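PDB 3MI6: alpha-galactosidase from Lactobacillus brevis, which probably hydrolyses terminal, non-reducing alpha-D-galactose residues from alpha-D-galactosides such as galactose oligosaccharides, galactomannans and galactolipids. Local coordinates for residues S20-I25 with P44-L49; I194-T199 with T563-P568; L671-N676 with P715-D720. One frame throughout, in Å; residues are numbered along the deposited sequence.

Interaction 1. Residues S20-I25 with P44-L49; sequences SYIFQI and PTYQNL
I22 and Q24 lie on an inner strand, 19-25, of a four-stranded antiparallel sheet in the N-terminal beta domain of this family 36 hydrolase, and T45 and Y46 reach them from the long loop that follows strand 31-36. The ring of Y46 does most of the touching. I22 meets it with both branches, crossing the tyrosine at about a right angle: CD1 lies 3.8 Å from Y46 CZ, while CG2 is 3.8 Å from Y46 CE1. The fork is set by chi1 of I22 (-50°), which puts CG2 anti to the backbone N and CG1 beside it, so that the two methyls reach neighbouring parts of one ring. The phenol oxygen, 3.7 Å from I22 CD1, hydrogen-bonds to the carbonyl O of H41. Further along the strand the extended chain of Q24 brings NE2 to 3.7 Å from T45 OG1, too long for a hydrogen bond. F23, on the other face, stacks on Y151. Replacing the Y46 ring by an alanine is likely to open a gap beside both methyls of I22 and to leave the H41 carbonyl without its hydroxyl partner. Y46 also packs on E706 of the second subunit. The closer fit between the segments is thus apolar, of I22 against the ring, whereas the ring's polar end is satisfied within the loop itself, and one tyrosine joins loop to sheet.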
loop_
_atom_site.group_PDB
_atom_site.type_symbol
_atom_site.label_atom_id
_atom_site.label_comp_id
_atom_site.label_asym_id
_atom_site.label_seq_id
_atom_site.Cartn_x
_atom_site.Cartn_y
_atom_site.Cartn_z
ATOM N N SER D 20 22.572 22.388 6.809
ATOM C CA SER D 20 23.985 22.382 6.460
ATOM C C SER D 20 24.197 21.693 5.133
ATOM O O SER D 20 23.951 20.501 5.001
ATOM C CB SER D 20 24.822 21.651 7.521
ATOM O OG SER D 20 24.853 22.362 8.748
ATOM N N TYR D 21 24.660 22.447 4.150
ATOM C CA TYR D 21 25.101 21.902 2.877
ATOM C C TYR D 21 26.630 21.927 2.945
ATOM O O TYR D 21 27.223 22.979 3.157
ATOM C CB TYR D 21 24.587 22.814 1.765
ATOM C CG TYR D 21 24.687 22.294 0.339
ATOM C CD1 TYR D 21 25.907 22.226 -0.316
ATOM C CD2 TYR D 21 23.545 21.932 -0.370
ATOM C CE1 TYR D 21 25.996 21.778 -1.613
ATOM C CE2 TYR D 21 23.618 21.491 -1.669
ATOM C CZ TYR D 21 24.846 21.418 -2.291
ATOM O OH TYR D 21 24.923 20.969 -3.588
ATOM N N ILE D 22 27.267 20.772 2.804
ATOM C CA ILE D 22 28.711 20.681 2.933
ATOM C C ILE D 22 29.323 19.942 1.744
ATOM O O ILE D 22 28.876 18.840 1.397
ATOM C CB ILE D 22 29.112 19.900 4.196
ATOM C CG1 ILE D 22 28.390 20.431 5.433
ATOM C CG2 ILE D 22 30.615 19.926 4.397
ATOM C CD1 ILE D 22 28.513 19.487 6.652
ATOM N N PHE D 23 30.349 20.534 1.130
ATOM C CA PHE D 23 31.150 19.811 0.143
ATOM C C PHE D 23 32.649 20.064 0.280
ATOM O O PHE D 23 33.065 20.958 1.011
ATOM C CB PHE D 23 30.677 20.082 -1.289
ATOM C CG PHE D 23 30.807 21.520 -1.732
ATOM C CD1 PHE D 23 29.864 22.463 -1.357
ATOM C CD2 PHE D 23 31.848 21.912 -2.565
ATOM C CE1 PHE D 23 29.962 23.770 -1.781
ATOM C CE2 PHE D 23 31.956 23.233 -2.996
ATOM C CZ PHE D 23 31.010 24.161 -2.603
ATOM N N GLN D 24 33.445 19.280 -0.444
ATOM C CA GLN D 24 34.896 19.304 -0.309
ATOM C C GLN D 24 35.609 19.109 -1.645
ATOM O O GLN D 24 35.216 18.266 -2.454
ATOM C CB GLN D 24 35.341 18.217 0.667
ATOM C CG GLN D 24 36.815 18.253 1.020
ATOM C CD GLN D 24 37.201 17.182 2.042
ATOM O OE1 GLN D 24 36.656 16.070 2.041
ATOM N NE2 GLN D 24 38.154 17.514 2.913
ATOM N N ILE D 25 36.662 19.893 -1.877
ATOM C CA ILE D 25 37.522 19.665 -3.033
ATOM C C ILE D 25 38.344 18.416 -2.780
ATOM O O ILE D 25 38.876 18.211 -1.685
ATOM C CB ILE D 25 38.444 20.850 -3.317
ATOM C CG1 ILE D 25 37.617 22.098 -3.610
ATOM C CG2 ILE D 25 39.320 20.552 -4.505
ATOM C CD1 ILE D 25 36.656 21.923 -4.774
ATOM N N PRO D 44 36.786 20.924 10.361
ATOM C CA PRO D 44 37.780 21.163 9.312
ATOM C C PRO D 44 37.636 20.142 8.208
ATOM O O PRO D 44 37.675 20.464 7.027
ATOM C CB PRO D 44 39.111 20.943 10.039
ATOM C CG PRO D 44 38.792 21.073 11.481
ATOM C CD PRO D 44 37.421 20.525 11.626
ATOM N N THR D 45 37.466 18.897 8.616
ATOM C CA THR D 45 37.368 17.795 7.691
ATOM C C THR D 45 36.325 16.808 8.233
ATOM O O THR D 45 36.030 16.811 9.429
ATOM C CB THR D 45 38.731 17.112 7.537
ATOM O OG1 THR D 45 38.723 16.264 6.385
ATOM C CG2 THR D 45 39.063 16.290 8.781
ATOM N N TYR D 46 35.750 15.997 7.344
ATOM C CA TYR D 46 34.782 14.971 7.722
ATOM C C TYR D 46 35.266 13.611 7.224
ATOM O O TYR D 46 34.628 12.983 6.392
ATOM C CB TYR D 46 33.395 15.296 7.158
ATOM C CG TYR D 46 32.785 16.581 7.692
ATOM C CD1 TYR D 46 33.038 17.796 7.086
ATOM C CD2 TYR D 46 31.952 16.573 8.796
ATOM C CE1 TYR D 46 32.493 18.965 7.571
ATOM C CE2 TYR D 46 31.404 17.743 9.287
ATOM C CZ TYR D 46 31.679 18.934 8.665
ATOM O OH TYR D 46 31.134 20.107 9.142
ATOM N N GLN D 47 36.410 13.166 7.740
ATOM C CA GLN D 47 37.049 11.949 7.247
ATOM C C GLN D 47 36.072 10.798 7.261
ATOM O O GLN D 47 36.092 9.937 6.389
ATOM C CB GLN D 47 38.291 11.589 8.077
ATOM C CG GLN D 47 39.528 12.452 7.794
ATOM C CD GLN D 47 40.757 12.009 8.592
ATOM O OE1 GLN D 47 40.805 10.885 9.101
ATOM N NE2 GLN D 47 41.756 12.894 8.698
ATOM N N ASN D 48 35.209 10.797 8.265
ATOM C CA ASN D 48 34.253 9.717 8.440
ATOM C C ASN D 48 33.243 9.651 7.307
ATOM O O ASN D 48 33.090 8.617 6.659
ATOM C CB ASN D 48 33.523 9.854 9.778
ATOM C CG ASN D 48 32.443 8.815 9.957
ATOM O OD1 ASN D 48 32.728 7.620 10.049
ATOM N ND2 ASN D 48 31.189 9.265 10.010
ATOM N N LEU D 49 32.546 10.756 7.086
ATOM C CA LEU D 49 31.532 10.815 6.049
ATOM C C LEU D 49 32.104 10.571 4.642
ATOM O O LEU D 49 31.374 10.189 3.721
ATOM C CB LEU D 49 30.814 12.163 6.113
ATOM C CG LEU D 49 30.099 12.378 7.445
ATOM C CD1 LEU D 49 29.665 13.829 7.619
ATOM C CD2 LEU D 49 28.911 11.444 7.541
#

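Interaction 2. Residues I194-T199 with T563-P568; sequences IQFSGT and TSYGYP
F196 and Y565 bring two domains together: the phenylalanine belongs to strand 192-197 of the N-terminal beta domain, and the tyrosine to helix 553-566, which follows strand 544-546 of the (beta/alpha)8 barrel. Their side chains cross at about a right angle. In F196, CG stands anti to the carbonyl carbon (chi1 -64°), which sends the far end of the ring out from the sheet towards the helix. Y565 adopts the same kind of first torsion (chi1 -76°), and its ring turns across the phenylalanine, presenting CB, CG and CD1. F196 CZ comes to 3.4 Å from Y565 CB, and F196 CE1 to 3.6 Å from Y565 CD1. The planes are inclined by 35° with centroids 5.5 Å apart, an oblique meeting of the two rings. M234 and L206, from the strands flanking 192-197, pack against both side chains, and R640 makes a cation-pi contact with Y565. On the strand's other face, Q195 is turned towards the third subunit, where its amide bonds to P213 and R212. That amide is also tied within the strand: Q195 NE2 donates to S197 OG over 2.7 Å, with the hydroxyl oxygen close to the amide plane.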
loop_
_atom_site.group_PDB
_atom_site.type_symbol
_atom_site.label_atom_id
_atom_site.label_comp_id
_atom_site.label_asym_id
_atom_site.label_seq_id
_atom_site.Cartn_x
_atom_site.Cartn_y
_atom_site.Cartn_z
ATOM N N ILE D 194 7.660 13.868 -5.197
ATOM C CA ILE D 194 6.392 14.560 -5.260
ATOM C C ILE D 194 6.468 15.565 -6.404
ATOM O O ILE D 194 7.327 16.447 -6.413
ATOM C CB ILE D 194 6.107 15.285 -3.941
ATOM C CG1 ILE D 194 6.113 14.275 -2.793
ATOM C CG2 ILE D 194 4.774 16.017 -3.995
ATOM C CD1 ILE D 194 5.966 14.902 -1.404
ATOM N N GLN D 195 5.564 15.427 -7.373
ATOM C CA GLN D 195 5.598 16.229 -8.593
ATOM C C GLN D 195 4.253 16.882 -8.754
ATOM O O GLN D 195 3.334 16.619 -7.989
ATOM C CB GLN D 195 5.888 15.357 -9.809
ATOM C CG GLN D 195 4.909 14.217 -9.910
ATOM C CD GLN D 195 5.276 13.230 -10.975
ATOM O OE1 GLN D 195 6.117 12.356 -10.767
ATOM N NE2 GLN D 195 4.629 13.341 -12.125
ATOM N N PHE D 196 4.148 17.749 -9.751
ATOM C CA PHE D 196 2.913 18.454 -9.991
ATOM C C PHE D 196 2.578 18.441 -11.473
ATOM O O PHE D 196 3.055 19.247 -12.251
ATOM C CB PHE D 196 2.961 19.839 -9.347
ATOM C CG PHE D 196 3.077 19.770 -7.865
ATOM C CD1 PHE D 196 1.933 19.723 -7.068
ATOM C CD2 PHE D 196 4.319 19.667 -7.259
ATOM C CE1 PHE D 196 2.031 19.622 -5.690
ATOM C CE2 PHE D 196 4.432 19.559 -5.896
ATOM C CZ PHE D 196 3.288 19.542 -5.106
ATOM N N SER D 197 1.761 17.479 -11.852
ATOM C CA SER D 197 1.501 17.201 -13.238
ATOM C C SER D 197 0.046 17.503 -13.547
ATOM O O SER D 197 -0.803 17.461 -12.653
ATOM C CB SER D 197 1.807 15.727 -13.483
ATOM O OG SER D 197 2.999 15.372 -12.791
ATOM N N GLY D 198 -0.241 17.830 -14.801
ATOM C CA GLY D 198 -1.610 17.970 -15.237
ATOM C C GLY D 198 -1.714 18.342 -16.688
ATOM O O GLY D 198 -1.102 17.709 -17.561
ATOM N N THR D 199 -2.480 19.402 -16.931
ATOM C CA THR D 199 -2.699 19.930 -18.260
ATOM C C THR D 199 -3.644 21.136 -18.222
ATOM O O THR D 199 -4.047 21.609 -17.159
ATOM C CB THR D 199 -3.268 18.854 -19.217
ATOM O OG1 THR D 199 -3.283 19.370 -20.556
ATOM C CG2 THR D 199 -4.692 18.436 -18.798
ATOM N N THR D 563 -0.827 24.051 -6.359
ATOM C CA THR D 563 0.054 25.173 -6.626
ATOM C C THR D 563 0.739 25.676 -5.343
ATOM O O THR D 563 1.928 26.014 -5.365
ATOM C CB THR D 563 -0.685 26.305 -7.379
ATOM O OG1 THR D 563 -1.198 25.787 -8.614
ATOM C CG2 THR D 563 0.255 27.464 -7.677
ATOM N N SER D 564 0.009 25.693 -4.227
ATOM C CA SER D 564 0.540 26.216 -2.958
ATOM C C SER D 564 1.803 25.525 -2.424
ATOM O O SER D 564 2.574 26.131 -1.678
ATOM C CB SER D 564 -0.538 26.229 -1.874
ATOM O OG SER D 564 -0.953 24.914 -1.557
ATOM N N TYR D 565 2.021 24.269 -2.799
ATOM C CA TYR D 565 3.247 23.580 -2.409
ATOM C C TYR D 565 4.454 24.352 -2.938
ATOM O O TYR D 565 5.508 24.432 -2.294
ATOM C CB TYR D 565 3.248 22.136 -2.913
ATOM C CG TYR D 565 2.357 21.227 -2.099
ATOM C CD1 TYR D 565 1.039 20.973 -2.483
ATOM C CD2 TYR D 565 2.825 20.616 -0.925
ATOM C CE1 TYR D 565 0.197 20.126 -1.702
ATOM C CE2 TYR D 565 2.002 19.774 -0.150
ATOM C CZ TYR D 565 0.684 19.539 -0.540
ATOM O OH TYR D 565 -0.126 18.711 0.221
ATOM N N GLY D 566 4.291 24.951 -4.115
ATOM C CA GLY D 566 5.387 25.619 -4.767
ATOM C C GLY D 566 5.231 27.116 -4.784
ATOM O O GLY D 566 6.214 27.839 -4.948
ATOM N N TYR D 567 4.007 27.595 -4.614
ATOM C CA TYR D 567 3.751 29.014 -4.805
ATOM C C TYR D 567 2.693 29.581 -3.846
ATOM O O TYR D 567 1.594 29.059 -3.737
ATOM C CB TYR D 567 3.404 29.277 -6.284
ATOM C CG TYR D 567 4.332 28.570 -7.273
ATOM C CD1 TYR D 567 5.411 29.221 -7.832
ATOM C CD2 TYR D 567 4.118 27.252 -7.642
ATOM C CE1 TYR D 567 6.243 28.583 -8.734
ATOM C CE2 TYR D 567 4.939 26.605 -8.523
ATOM C CZ TYR D 567 6.006 27.266 -9.070
ATOM O OH TYR D 567 6.839 26.614 -9.965
ATOM N N PRO D 568 3.035 30.677 -3.158
ATOM C CA PRO D 568 2.155 31.370 -2.210
ATOM C C PRO D 568 0.964 31.976 -2.921
ATOM O O PRO D 568 1.067 32.308 -4.089
ATOM C CB PRO D 568 3.027 32.498 -1.671
ATOM C CG PRO D 568 4.430 32.252 -2.212
ATOM C CD PRO D 568 4.292 31.409 -3.404
#

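Interaction 3. Residues L671-N676 with P715-D720; sequences LLNHPN and PTILAD
N673 and I717 join two loops of the C-terminal beta domain, and they supply most of the contact. The tight part is the amide of N673, whose two ends meet different surfaces of the isoleucine. ND2 donates to I717 O at 3.2 Å, with an N-H...O angle of 159°; the carbonyl oxygen lies near the plane of the asparagine amide, but the donor sits above the carbonyl's own plane, not on a lone pair. OD1 instead rests against hydrocarbon, 3.4 Å from I717 CB and 3.7 Å from I717 CG2. The first torsion of N673 (chi1 -161°) turns CG opposite the backbone N and carries the amide across to the other loop. ND2 has a further and stronger partner, the carbonyl O of M584 in the fourth subunit, so the same group ties the two loops to a subunit interface. Looser ground lies along the rest of 715-720, where P715, L718 and D720 are largely exposed to solvent. T716, next to I717, bonds to E53 and R55 of the second subunit. I717 also touches Y728 and Q730 of strand 728-736, while L671, just past the end of the adjacent antiparallel strand 663-670, packs on A554 and L557 of helix 553-566.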
loop_
_atom_site.group_PDB
_atom_site.type_symbol
_atom_site.label_atom_id
_atom_site.label_comp_id
_atom_site.label_asym_id
_atom_site.label_seq_id
_atom_site.Cartn_x
_atom_site.Cartn_y
_atom_site.Cartn_z
ATOM N N LEU D 671 -16.782 18.461 -1.270
ATOM C CA LEU D 671 -17.284 18.369 -2.634
ATOM C C LEU D 671 -18.674 17.716 -2.710
ATOM O O LEU D 671 -19.595 18.253 -3.335
ATOM C CB LEU D 671 -16.290 17.653 -3.537
ATOM C CG LEU D 671 -14.916 18.308 -3.697
ATOM C CD1 LEU D 671 -14.032 17.460 -4.614
ATOM C CD2 LEU D 671 -15.038 19.723 -4.229
ATOM N N LEU D 672 -18.828 16.568 -2.062
ATOM C CA LEU D 672 -20.058 15.807 -2.165
ATOM C C LEU D 672 -20.634 15.709 -0.776
ATOM O O LEU D 672 -19.917 15.389 0.169
ATOM C CB LEU D 672 -19.746 14.408 -2.698
ATOM C CG LEU D 672 -20.053 14.118 -4.175
ATOM C CD1 LEU D 672 -19.889 15.356 -5.065
ATOM C CD2 LEU D 672 -19.233 12.945 -4.687
ATOM N N ASN D 673 -21.914 16.000 -0.616
ATOM C CA ASN D 673 -22.517 15.876 0.699
ATOM C C ASN D 673 -22.955 14.430 0.923
ATOM O O ASN D 673 -23.425 13.780 -0.002
ATOM C CB ASN D 673 -23.690 16.836 0.833
ATOM C CG ASN D 673 -24.059 17.090 2.266
ATOM O OD1 ASN D 673 -23.185 17.273 3.108
ATOM N ND2 ASN D 673 -25.358 17.106 2.562
ATOM N N HIS D 674 -22.779 13.911 2.138
ATOM C CA HIS D 674 -23.243 12.563 2.458
ATOM C C HIS D 674 -24.171 12.557 3.660
ATOM O O HIS D 674 -24.001 13.357 4.586
ATOM C CB HIS D 674 -22.069 11.629 2.674
ATOM C CG HIS D 674 -21.213 11.463 1.457
ATOM N ND1 HIS D 674 -21.697 10.952 0.271
ATOM C CD2 HIS D 674 -19.905 11.739 1.240
ATOM C CE1 HIS D 674 -20.726 10.916 -0.623
ATOM N NE2 HIS D 674 -19.628 11.391 -0.061
ATOM N N PRO D 675 -25.166 11.650 3.655
ATOM C CA PRO D 675 -26.228 11.677 4.665
ATOM C C PRO D 675 -25.794 10.953 5.914
ATOM O O PRO D 675 -24.891 10.120 5.834
ATOM C CB PRO D 675 -27.346 10.901 3.990
ATOM C CG PRO D 675 -26.619 9.866 3.205
ATOM C CD PRO D 675 -25.302 10.492 2.758
ATOM N N ASN D 676 -26.431 11.247 7.048
ATOM C CA ASN D 676 -26.177 10.513 8.296
ATOM C C ASN D 676 -24.699 10.482 8.574
ATOM O O ASN D 676 -24.120 9.439 8.810
ATOM C CB ASN D 676 -26.723 9.078 8.239
ATOM C CG ASN D 676 -26.887 8.457 9.630
ATOM O OD1 ASN D 676 -26.794 9.150 10.641
ATOM N ND2 ASN D 676 -27.152 7.156 9.680
ATOM N N PRO D 715 -21.123 22.103 12.679
ATOM C CA PRO D 715 -22.461 21.717 12.225
ATOM C C PRO D 715 -22.429 20.888 10.952
ATOM O O PRO D 715 -21.762 21.244 9.972
ATOM C CB PRO D 715 -23.109 23.061 11.905
ATOM C CG PRO D 715 -22.505 23.989 12.886
ATOM C CD PRO D 715 -21.089 23.501 13.141
ATOM N N THR D 716 -23.156 19.781 10.982
ATOM C CA THR D 716 -23.387 18.986 9.794
ATOM C C THR D 716 -24.060 19.823 8.686
ATOM O O THR D 716 -24.818 20.755 8.963
ATOM C CB THR D 716 -24.242 17.755 10.152
ATOM O OG1 THR D 716 -23.646 17.083 11.272
ATOM C CG2 THR D 716 -24.313 16.805 8.993
ATOM N N ILE D 717 -23.753 19.491 7.437
ATOM C CA ILE D 717 -24.414 20.096 6.300
ATOM C C ILE D 717 -25.735 19.379 5.997
ATOM O O ILE D 717 -25.745 18.220 5.578
ATOM C CB ILE D 717 -23.491 20.091 5.074
ATOM C CG1 ILE D 717 -22.176 20.789 5.426
ATOM C CG2 ILE D 717 -24.168 20.762 3.883
ATOM C CD1 ILE D 717 -20.965 20.099 4.855
ATOM N N LEU D 718 -26.843 20.080 6.224
ATOM C CA LEU D 718 -28.175 19.480 6.144
ATOM C C LEU D 718 -28.948 19.842 4.887
ATOM O O LEU D 718 -28.737 20.900 4.303
ATOM C CB LEU D 718 -29.015 19.892 7.351
ATOM C CG LEU D 718 -28.559 19.301 8.676
ATOM C CD1 LEU D 718 -29.565 19.649 9.751
ATOM C CD2 LEU D 718 -28.404 17.792 8.533
ATOM N N ALA D 719 -29.860 18.962 4.491
ATOM C CA ALA D 719 -30.781 19.257 3.403
ATOM C C ALA D 719 -31.824 20.299 3.860
ATOM O O ALA D 719 -32.334 20.221 4.983
ATOM C CB ALA D 719 -31.451 17.978 2.936
ATOM N N ASP D 720 -32.122 21.275 2.999
ATOM C CA ASP D 720 -33.126 22.307 3.305
ATOM C C ASP D 720 -34.235 22.453 2.238
ATOM O O ASP D 720 -35.082 23.345 2.328
ATOM C CB ASP D 720 -32.460 23.666 3.583
ATOM C CG ASP D 720 -31.850 24.313 2.327
ATOM O OD1 ASP D 720 -31.982 23.772 1.201
ATOM O OD2 ASP D 720 -31.230 25.389 2.477
#

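The three interactions follow one another along the chain without overlap. Interaction 1 lies inside the N-terminal beta domain, interaction 2 joins that domain to the catalytic barrel, and interaction 3 lies inside the C-terminal beta domain. The centre of interaction 2 is about 33 Å from that of interaction 1 and about 30 Å from that of interaction 3, whereas the centres of the outer two are about 58 Å apart; none touches another. Helix 553-566 links the last two: it carries Y565 and also receives L671. Interactions 1 and 3 both reach the second subunit, and T199 packs on N676 of the fourth subunit, so contacts remote within one chain take part in assembling the tetramer.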